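Local coordinates for protein N-formylglutamate amidohydrolase (Ralstonia eutropha, PDB 2Q7S) that binds a zinc ion and is probably a metal-dependent hydrolase of the N-formylglutamate amidohydrolase family, cleaving an amide bond, at residues I11-L16 with Y145-A150; P25-S30 with A150-A155; R188-F193 with N225-G230. All coordinates share one frame; numbering follows the deposited sequence.

Contact 1: I11-L16 with Y145-A150; sequences IAPFTL and YRPYHA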
loop_
_atom_site.group_PDB
_atom_site.type_symbol
_atom_site.label_atom_id
_atom_site.label_comp_id
_atom_site.label_asym_id
_atom_site.label_seq_id
_atom_site.Cartn_x
_atom_site.Cartn_y
_atom_site.Cartn_z
ATOM N N ILE A 11 10.780 16.028 -6.343
ATOM C CA ILE A 11 10.250 15.810 -7.724
ATOM C C ILE A 11 10.447 14.309 -8.077
ATOM O O ILE A 11 9.704 13.759 -8.901
ATOM C CB ILE A 11 10.831 16.919 -8.747
ATOM C CG1 ILE A 11 10.564 16.604 -10.223
ATOM C CG2 ILE A 11 12.331 17.219 -8.498
ATOM C CD1 ILE A 11 10.877 17.818 -11.145
ATOM N N ALA A 12 11.409 13.660 -7.410
ATOM C CA ALA A 12 11.556 12.183 -7.435
ATOM C C ALA A 12 10.221 11.460 -7.104
ATOM O O ALA A 12 9.526 11.841 -6.170
ATOM C CB ALA A 12 12.620 11.763 -6.476
ATOM N N PRO A 13 9.814 10.487 -7.927
ATOM C CA PRO A 13 8.486 9.863 -7.691
ATOM C C PRO A 13 8.366 8.898 -6.497
ATOM O O PRO A 13 7.267 8.423 -6.181
ATOM C CB PRO A 13 8.175 9.152 -9.020
ATOM C CG PRO A 13 9.508 8.907 -9.676
ATOM C CD PRO A 13 10.478 9.990 -9.149
ATOM N N PHE A 14 9.497 8.579 -5.865
ATOM C CA PHE A 14 9.507 7.711 -4.736
ATOM C C PHE A 14 10.751 7.969 -3.878
ATOM O O PHE A 14 11.739 8.527 -4.334
ATOM C CB PHE A 14 9.425 6.245 -5.167
ATOM C CG PHE A 14 10.590 5.770 -6.021
ATOM C CD1 PHE A 14 11.749 5.302 -5.439
ATOM C CD2 PHE A 14 10.530 5.809 -7.376
ATOM C CE1 PHE A 14 12.844 4.872 -6.208
ATOM C CE2 PHE A 14 11.602 5.380 -8.159
ATOM C CZ PHE A 14 12.758 4.901 -7.571
ATOM N N THR A 15 10.621 7.604 -2.615
ATOM C CA THR A 15 11.739 7.404 -1.726
ATOM C C THR A 15 12.016 5.899 -1.589
ATOM O O THR A 15 11.108 5.048 -1.713
ATOM C CB THR A 15 11.444 8.013 -0.340
ATOM O OG1 THR A 15 10.219 7.478 0.151
ATOM C CG2 THR A 15 11.299 9.501 -0.431
ATOM N N LEU A 16 13.290 5.572 -1.390
ATOM C CA LEU A 16 13.748 4.176 -1.263
ATOM C C LEU A 16 14.772 4.134 -0.140
ATOM O O LEU A 16 15.868 4.641 -0.299
ATOM C CB LEU A 16 14.382 3.693 -2.540
ATOM C CG LEU A 16 14.863 2.250 -2.604
ATOM C CD1 LEU A 16 13.687 1.188 -2.481
ATOM C CD2 LEU A 16 15.632 2.138 -3.887
ATOM N N TYR A 145 4.067 6.001 -12.099
ATOM C CA TYR A 145 3.816 4.581 -11.846
ATOM C C TYR A 145 4.977 3.670 -12.218
ATOM O O TYR A 145 5.399 2.828 -11.410
ATOM C CB TYR A 145 2.571 4.164 -12.634
ATOM C CG TYR A 145 2.096 2.745 -12.400
ATOM C CD1 TYR A 145 2.686 1.661 -13.043
ATOM C CD2 TYR A 145 1.016 2.497 -11.588
ATOM C CE1 TYR A 145 2.193 0.359 -12.848
ATOM C CE2 TYR A 145 0.529 1.221 -11.415
ATOM C CZ TYR A 145 1.136 0.177 -11.991
ATOM O OH TYR A 145 0.579 -1.088 -11.782
ATOM N N ARG A 146 5.480 3.816 -13.446
ATOM C CA ARG A 146 6.504 2.905 -13.944
ATOM C C ARG A 146 7.793 2.955 -13.105
ATOM O O ARG A 146 8.337 1.924 -12.760
ATOM C CB ARG A 146 6.778 3.151 -15.421
ATOM C CG ARG A 146 5.612 2.708 -16.378
ATOM C CD ARG A 146 6.123 2.629 -17.819
ATOM N NE ARG A 146 5.036 2.735 -18.770
ATOM C CZ ARG A 146 4.288 1.722 -19.188
ATOM N NH1 ARG A 146 4.472 0.519 -18.711
ATOM N NH2 ARG A 146 3.329 1.939 -20.070
ATOM N N PRO A 147 8.303 4.159 -12.782
ATOM C CA PRO A 147 9.441 4.229 -11.859
ATOM C C PRO A 147 9.210 3.597 -10.516
ATOM O O PRO A 147 10.084 2.865 -10.032
ATOM C CB PRO A 147 9.671 5.734 -11.720
ATOM C CG PRO A 147 9.179 6.287 -12.927
ATOM C CD PRO A 147 7.964 5.493 -13.267
ATOM N N TYR A 148 8.058 3.901 -9.896
ATOM C CA TYR A 148 7.697 3.280 -8.656
ATOM C C TYR A 148 7.724 1.767 -8.803
ATOM O O TYR A 148 8.373 1.059 -8.011
ATOM C CB TYR A 148 6.314 3.744 -8.182
ATOM C CG TYR A 148 5.912 3.146 -6.840
ATOM C CD1 TYR A 148 6.233 3.787 -5.660
ATOM C CD2 TYR A 148 5.233 1.931 -6.762
ATOM C CE1 TYR A 148 5.886 3.239 -4.424
ATOM C CE2 TYR A 148 4.844 1.416 -5.539
ATOM C CZ TYR A 148 5.208 2.059 -4.374
ATOM O OH TYR A 148 4.856 1.550 -3.134
ATOM N N HIS A 149 7.019 1.240 -9.801
ATOM C CA HIS A 149 6.980 -0.215 -9.952
ATOM C C HIS A 149 8.296 -0.870 -10.360
ATOM O O HIS A 149 8.652 -1.954 -9.815
ATOM C CB HIS A 149 5.788 -0.684 -10.804
ATOM C CG HIS A 149 4.626 -1.018 -9.946
ATOM N ND1 HIS A 149 4.399 -2.293 -9.484
ATOM C CD2 HIS A 149 3.744 -0.215 -9.296
ATOM C CE1 HIS A 149 3.388 -2.271 -8.626
ATOM N NE2 HIS A 149 2.985 -1.021 -8.477
ATOM N N ALA A 150 9.068 -0.221 -11.224
ATOM C CA ALA A 150 10.456 -0.690 -11.486
ATOM C C ALA A 150 11.300 -0.815 -10.182
ATOM O O ALA A 150 12.058 -1.791 -10.020
ATOM C CB ALA A 150 11.178 0.189 -12.503
#

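Contact 2: P25-S30 with A150-A155; sequences PLVCDS and AALTEA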
loop_
_atom_site.group_PDB
_atom_site.type_symbol
_atom_site.label_atom_id
_atom_site.label_comp_id
_atom_site.label_asym_id
_atom_site.label_seq_id
_atom_site.Cartn_x
_atom_site.Cartn_y
_atom_site.Cartn_z
ATOM N N PRO A 25 15.845 -10.365 2.964
ATOM C CA PRO A 25 14.825 -10.232 1.896
ATOM C C PRO A 25 13.415 -9.881 2.415
ATOM O O PRO A 25 12.456 -10.659 2.260
ATOM C CB PRO A 25 14.777 -11.624 1.298
ATOM C CG PRO A 25 15.138 -12.558 2.462
ATOM C CD PRO A 25 16.091 -11.770 3.345
ATOM N N LEU A 26 13.333 -8.736 3.044
ATOM C CA LEU A 26 12.100 -8.122 3.497
ATOM C C LEU A 26 11.998 -6.842 2.708
ATOM O O LEU A 26 12.779 -5.890 2.901
ATOM C CB LEU A 26 12.183 -7.844 4.984
ATOM C CG LEU A 26 10.989 -7.047 5.525
ATOM C CD1 LEU A 26 9.770 -7.915 5.535
ATOM C CD2 LEU A 26 11.354 -6.495 6.914
ATOM N N VAL A 27 11.037 -6.797 1.801
ATOM C CA VAL A 27 10.860 -5.621 0.931
ATOM C C VAL A 27 9.460 -5.091 1.233
ATOM O O VAL A 27 8.490 -5.856 1.186
ATOM C CB VAL A 27 10.965 -6.006 -0.553
ATOM C CG1 VAL A 27 10.661 -4.806 -1.487
ATOM C CG2 VAL A 27 12.318 -6.603 -0.832
ATOM N N CYS A 28 9.363 -3.793 1.549
ATOM C CA CYS A 28 8.111 -3.196 2.013
ATOM C C CYS A 28 7.762 -1.995 1.154
ATOM O O CYS A 28 8.632 -1.174 0.880
ATOM C CB CYS A 28 8.212 -2.826 3.486
ATOM S SG CYS A 28 8.514 -4.208 4.547
ATOM N N ASP A 29 6.521 -1.912 0.644
ATOM C CA ASP A 29 6.149 -0.692 -0.035
ATOM C C ASP A 29 4.903 0.006 0.548
ATOM O O ASP A 29 4.015 -0.642 1.005
ATOM C CB ASP A 29 6.090 -0.859 -1.524
ATOM C CG ASP A 29 4.856 -1.490 -1.994
ATOM O OD1 ASP A 29 4.570 -2.598 -1.530
ATOM O OD2 ASP A 29 4.200 -0.892 -2.892
ATOM N N SER A 30 4.952 1.340 0.539
ATOM C CA SER A 30 3.859 2.219 0.968
ATOM C C SER A 30 3.448 2.986 -0.326
ATOM O O SER A 30 3.949 4.109 -0.623
ATOM C CB SER A 30 4.325 3.139 2.108
ATOM O OG SER A 30 3.381 4.113 2.548
ATOM N N ALA A 150 9.068 -0.221 -11.224
ATOM C CA ALA A 150 10.456 -0.690 -11.486
ATOM C C ALA A 150 11.300 -0.815 -10.182
ATOM O O ALA A 150 12.058 -1.791 -10.020
ATOM C CB ALA A 150 11.178 0.189 -12.503
ATOM N N ALA A 151 11.125 0.130 -9.254
ATOM C CA ALA A 151 11.909 0.147 -7.988
ATOM C C ALA A 151 11.462 -1.037 -7.158
ATOM O O ALA A 151 12.307 -1.728 -6.595
ATOM C CB ALA A 151 11.704 1.431 -7.201
ATOM N N LEU A 152 10.139 -1.269 -7.095
ATOM C CA LEU A 152 9.562 -2.435 -6.346
ATOM C C LEU A 152 10.054 -3.753 -6.928
ATOM O O LEU A 152 10.504 -4.639 -6.202
ATOM C CB LEU A 152 8.042 -2.415 -6.307
ATOM C CG LEU A 152 7.317 -3.513 -5.490
ATOM C CD1 LEU A 152 7.769 -3.517 -3.982
ATOM C CD2 LEU A 152 5.843 -3.367 -5.614
ATOM N N THR A 153 9.930 -3.910 -8.238
ATOM C CA THR A 153 10.485 -5.096 -8.955
ATOM C C THR A 153 11.956 -5.341 -8.646
ATOM O O THR A 153 12.386 -6.467 -8.353
ATOM C CB THR A 153 10.234 -4.947 -10.475
ATOM O OG1 THR A 153 8.814 -4.898 -10.664
ATOM C CG2 THR A 153 10.829 -6.139 -11.313
ATOM N N GLU A 154 12.747 -4.280 -8.747
ATOM C CA GLU A 154 14.184 -4.388 -8.540
ATOM C C GLU A 154 14.433 -4.859 -7.145
ATOM O O GLU A 154 15.309 -5.667 -6.944
ATOM C CB GLU A 154 14.878 -3.038 -8.810
ATOM C CG GLU A 154 16.310 -2.968 -8.401
ATOM C CD GLU A 154 17.206 -3.986 -9.122
ATOM O OE1 GLU A 154 16.964 -4.285 -10.311
ATOM O OE2 GLU A 154 18.148 -4.509 -8.473
ATOM N N ALA A 155 13.685 -4.357 -6.163
ATOM C CA ALA A 155 13.887 -4.764 -4.755
ATOM C C ALA A 155 13.427 -6.190 -4.510
ATOM O O ALA A 155 14.091 -6.992 -3.866
ATOM C CB ALA A 155 13.159 -3.761 -3.750
#

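Contact 3: R188-F193 with N225-G230; sequences RPLADF and NDPYKG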
loop_
_atom_site.group_PDB
_atom_site.type_symbol
_atom_site.label_atom_id
_atom_site.label_comp_id
_atom_site.label_asym_id
_atom_site.label_seq_id
_atom_site.Cartn_x
_atom_site.Cartn_y
_atom_site.Cartn_z
ATOM N N ARG A 188 -19.490 -7.320 12.311
ATOM C CA ARG A 188 -18.299 -7.094 13.117
ATOM C C ARG A 188 -17.717 -5.696 12.937
ATOM O O ARG A 188 -17.609 -5.222 11.805
ATOM C CB ARG A 188 -17.174 -8.043 12.654
ATOM C CG ARG A 188 -17.519 -9.483 12.698
ATOM C CD ARG A 188 -16.484 -10.365 11.985
ATOM N NE ARG A 188 -16.970 -11.740 12.001
ATOM C CZ ARG A 188 -17.931 -12.194 11.204
ATOM N NH1 ARG A 188 -18.490 -11.397 10.295
ATOM N NH2 ARG A 188 -18.327 -13.454 11.305
ATOM N N PRO A 189 -17.160 -5.110 14.015
ATOM C CA PRO A 189 -16.385 -3.887 13.767
ATOM C C PRO A 189 -15.081 -4.119 13.016
ATOM O O PRO A 189 -14.419 -5.166 13.160
ATOM C CB PRO A 189 -16.076 -3.362 15.162
ATOM C CG PRO A 189 -16.116 -4.559 16.033
ATOM C CD PRO A 189 -17.132 -5.500 15.429
ATOM N N LEU A 190 -14.708 -3.105 12.240
ATOM C CA LEU A 190 -13.448 -3.033 11.553
ATOM C C LEU A 190 -12.297 -3.196 12.542
ATOM O O LEU A 190 -12.315 -2.570 13.600
ATOM C CB LEU A 190 -13.346 -1.667 10.884
ATOM C CG LEU A 190 -12.165 -1.523 9.969
ATOM C CD1 LEU A 190 -12.260 -2.508 8.758
ATOM C CD2 LEU A 190 -12.074 -0.099 9.461
ATOM N N ALA A 191 -11.319 -4.055 12.197
ATOM C CA ALA A 191 -10.199 -4.341 13.090
ATOM C C ALA A 191 -9.207 -3.175 13.024
ATOM O O ALA A 191 -9.274 -2.287 12.142
ATOM C CB ALA A 191 -9.541 -5.650 12.721
ATOM N N ASP A 192 -8.276 -3.182 13.967
ATOM C CA ASP A 192 -7.241 -2.201 13.985
ATOM C C ASP A 192 -6.246 -2.469 12.851
ATOM O O ASP A 192 -5.700 -1.525 12.291
ATOM C CB ASP A 192 -6.521 -2.210 15.331
ATOM C CG ASP A 192 -7.392 -1.769 16.466
ATOM O OD1 ASP A 192 -8.219 -0.887 16.248
ATOM O OD2 ASP A 192 -7.209 -2.276 17.583
ATOM N N PHE A 193 -5.982 -3.753 12.587
ATOM C CA PHE A 193 -5.110 -4.250 11.500
ATOM C C PHE A 193 -5.917 -5.230 10.696
ATOM O O PHE A 193 -6.580 -6.091 11.276
ATOM C CB PHE A 193 -3.913 -4.998 12.044
ATOM C CG PHE A 193 -2.842 -4.101 12.571
ATOM C CD1 PHE A 193 -2.944 -3.548 13.826
ATOM C CD2 PHE A 193 -1.746 -3.768 11.775
ATOM C CE1 PHE A 193 -1.975 -2.664 14.299
ATOM C CE2 PHE A 193 -0.740 -2.907 12.279
ATOM C CZ PHE A 193 -0.873 -2.371 13.514
ATOM N N ASN A 225 -8.320 -10.858 5.864
ATOM C CA ASN A 225 -9.152 -10.906 4.635
ATOM C C ASN A 225 -10.554 -10.330 4.768
ATOM O O ASN A 225 -11.491 -10.752 4.070
ATOM C CB ASN A 225 -9.154 -12.328 4.074
ATOM C CG ASN A 225 -7.748 -12.774 3.694
ATOM O OD1 ASN A 225 -7.164 -12.222 2.779
ATOM N ND2 ASN A 225 -7.178 -13.706 4.445
ATOM N N ASP A 226 -10.661 -9.301 5.597
ATOM C CA ASP A 226 -11.944 -8.717 6.013
ATOM C C ASP A 226 -11.742 -7.235 6.423
ATOM O O ASP A 226 -11.222 -6.960 7.513
ATOM C CB ASP A 226 -12.488 -9.514 7.184
ATOM C CG ASP A 226 -13.884 -9.080 7.601
ATOM O OD1 ASP A 226 -14.436 -8.147 6.973
ATOM O OD2 ASP A 226 -14.439 -9.685 8.549
ATOM N N PRO A 227 -12.121 -6.279 5.546
ATOM C CA PRO A 227 -12.710 -6.404 4.210
ATOM C C PRO A 227 -11.668 -6.446 3.070
ATOM O O PRO A 227 -12.064 -6.590 1.930
ATOM C CB PRO A 227 -13.560 -5.140 4.093
ATOM C CG PRO A 227 -12.753 -4.119 4.892
ATOM C CD PRO A 227 -11.967 -4.860 5.919
ATOM N N TYR A 228 -10.377 -6.374 3.398
ATOM C CA TYR A 228 -9.305 -6.304 2.413
ATOM C C TYR A 228 -8.514 -7.593 2.292
ATOM O O TYR A 228 -7.738 -7.943 3.196
ATOM C CB TYR A 228 -8.316 -5.213 2.790
ATOM C CG TYR A 228 -8.919 -3.846 2.828
ATOM C CD1 TYR A 228 -9.200 -3.171 1.671
ATOM C CD2 TYR A 228 -9.204 -3.225 4.032
ATOM C CE1 TYR A 228 -9.739 -1.915 1.707
ATOM C CE2 TYR A 228 -9.745 -1.965 4.070
ATOM C CZ TYR A 228 -10.018 -1.320 2.910
ATOM O OH TYR A 228 -10.552 -0.046 2.946
ATOM N N LYS A 229 -8.672 -8.251 1.141
ATOM C CA LYS A 229 -8.010 -9.517 0.837
ATOM C C LYS A 229 -6.705 -9.356 0.076
ATOM O O LYS A 229 -5.983 -10.328 -0.077
ATOM C CB LYS A 229 -8.955 -10.479 0.048
ATOM C CG LYS A 229 -10.309 -10.684 0.665
ATOM C CD LYS A 229 -11.180 -11.688 -0.104
ATOM C CE LYS A 229 -12.155 -12.380 0.847
ATOM N NZ LYS A 229 -12.837 -13.582 0.238
ATOM N N GLY A 230 -6.352 -8.150 -0.359
ATOM C CA GLY A 230 -5.073 -7.941 -1.087
ATOM C C GLY A 230 -5.370 -7.481 -2.518
ATOM O O GLY A 230 -6.291 -8.114 -3.119
HETATM O O HOH W 1 -17.177 -8.867 8.646
HETATM O O HOH W 2 -12.048 -5.950 9.911
#

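Contact 1: I11-L16 with Y145-A150
Phe14 lays its ring alongside the turn of helix 134-163 that carries Pro147 and Tyr148. Its CB already points to the helix, and with CG between the backbone N and the carbonyl carbon (chi1 62°) the ring is laid along the turn, CE2 next to Pro147. There CE2 comes 3.5 Å from the carbonyl oxygen Pro147 O, and CD2 lies 4.0 Å from Tyr148 CA; both approach the ring at a slant. The same CE2 is 4.1 Å from Pro147 CB. Beyond the two segments the Phe14 ring also rests on Leu73 of the neighbouring strand 71-75.

Two prolines meet beside this ring. Pro13 and Pro147 cross at about a right angle, with Pro13 CG 3.8 Å from Pro147 CB. Pro147 occupies a kink of the helix, where its nitrogen has no hydrogen to give to the turn before.

Tyr148 meets the base of the Phe14 side chain. With CG anti to the backbone N (chi1 -178°), its ring extends past Phe14, and CD1 meets Phe14 CB at 4.1 Å. The side chain stands about 7 Å from that of the zinc ligand His32.

The contact thus joins an outermost strand of the seven-stranded mixed sheet to the long helix packed on it. No hydrogen bond spans the two segments: the contact is van der Waals, apart from an aromatic carbon near Pro147 O, and the hydroxyl of Tyr148 is taken up by Asp29 of strand 26-30, deeper in the protein.

Contact 2: P25-S30 with A150-A155
Leu152 reaches from helix 134-163 to strand 26-30 and fits between Val27 and Asp29, two residues on the same side of the strand. From CB the chain swings to a CG that faces away from the amide nitrogen (chi1 -176°), and the branch there sends CD1 toward the strand and CD2 off to the flank, near the carboxylate of Asp29. CD1 does most of the touching: it lies 4.0 Å from Val27 CG1 and equally 4.0 Å from Asp29 CB. CD2 lies 4.0 Å from Asp29 OD2, and the side chains of Leu152 and Asp29 cross at about a right angle. Leu73 of strand 71-75 and His168 of strand 166-174 also pack on Leu152.

Strand and helix run nearly antiparallel, at 165°, with their axes 9.2 Å apart. This is the layered arrangement of an alpha/beta fold: strand 26-30 lies inside the mixed sheet, hydrogen-bonded to strands 71-75 and 166-174, and helix 134-163 covers one face of it.

One turn further along the helix, Ala155 brings its small side chain right up to the strand. Its CB is 3.5 Å from Val27 CG1, a close methyl-to-methyl approach, while Val27 CG2 lies 3.5 Å from the carbonyl oxygen Ala155 O. The carboxylate of Asp29 is buried beside Leu152 but well supplied with polar partners: OD2 is hydrogen-bonded to Tyr148 OH, and OD1 to both His168 NE2 and Asn170 ND2. Such a network would hold the carboxylate in a fixed rotation, about 7 Å from the side chain of the zinc ligand His172.

Contact 3: R188-F193 with N225-G230
Apolar contact between the two loops comes down to Leu190 and Pro227. Leu190 CD1 touches Pro227 CD at 3.7 Å, the side chains crossing at about a right angle. Leu190 turns its CG opposite the amide nitrogen (chi1 -172°), which carries the methyl across to the proline ring. Tyr179 of helix 178-181 packs against both residues. A cis peptide bond lies between Asp226 and Pro227, the two residues of their loop that make the contact.

Water supplies the polar links. One molecule accepts from Arg188 NH1 at 3.3 Å and donates to Asp226 OD2 at 2.9 Å. A second joins backbone to backbone, accepting from Ala191 N at 3.1 Å and donating to Asp226 O at 2.7 Å.

Charge acts at longer range. Arg188 NH1 and Asp226 OD2 are 4.7 Å apart, and guanidinium and carboxylate planes are turned 70° from each other, with no direct salt bridge. Asp226 OD1 is hydrogen-bonded to Tyr179 OH.

The contact joins the loops before strand 193-196 and after strand 222-224, neighbours at one border of the sheet. With one methyl contact and two bridging waters, it is a hydrated surface junction, where the attraction between Arg188 and Asp226 is probably softened by solvent.

From the N terminus, contact 1 closes a long loop from strand 14-17 to residues 145-150 of helix 134-163. Strand 26-30 begins inside the loop and is met by residues 150-155 of the same helix, so contacts 1 and 2 cross and share Ala150. Together they fasten one helix to an outermost strand and an inner strand of the same sheet, and they touch through Tyr148 and Asp29 and where Phe14 CZ packs 3.6 Å from Ala151 CB. Contact 3 follows in series: its short loop, 188-193 to 225-230, spans strand 193-196, helix 205-217 and strand 222-224, the sheet's other border strand, and lies on the opposite side of the chain's centre.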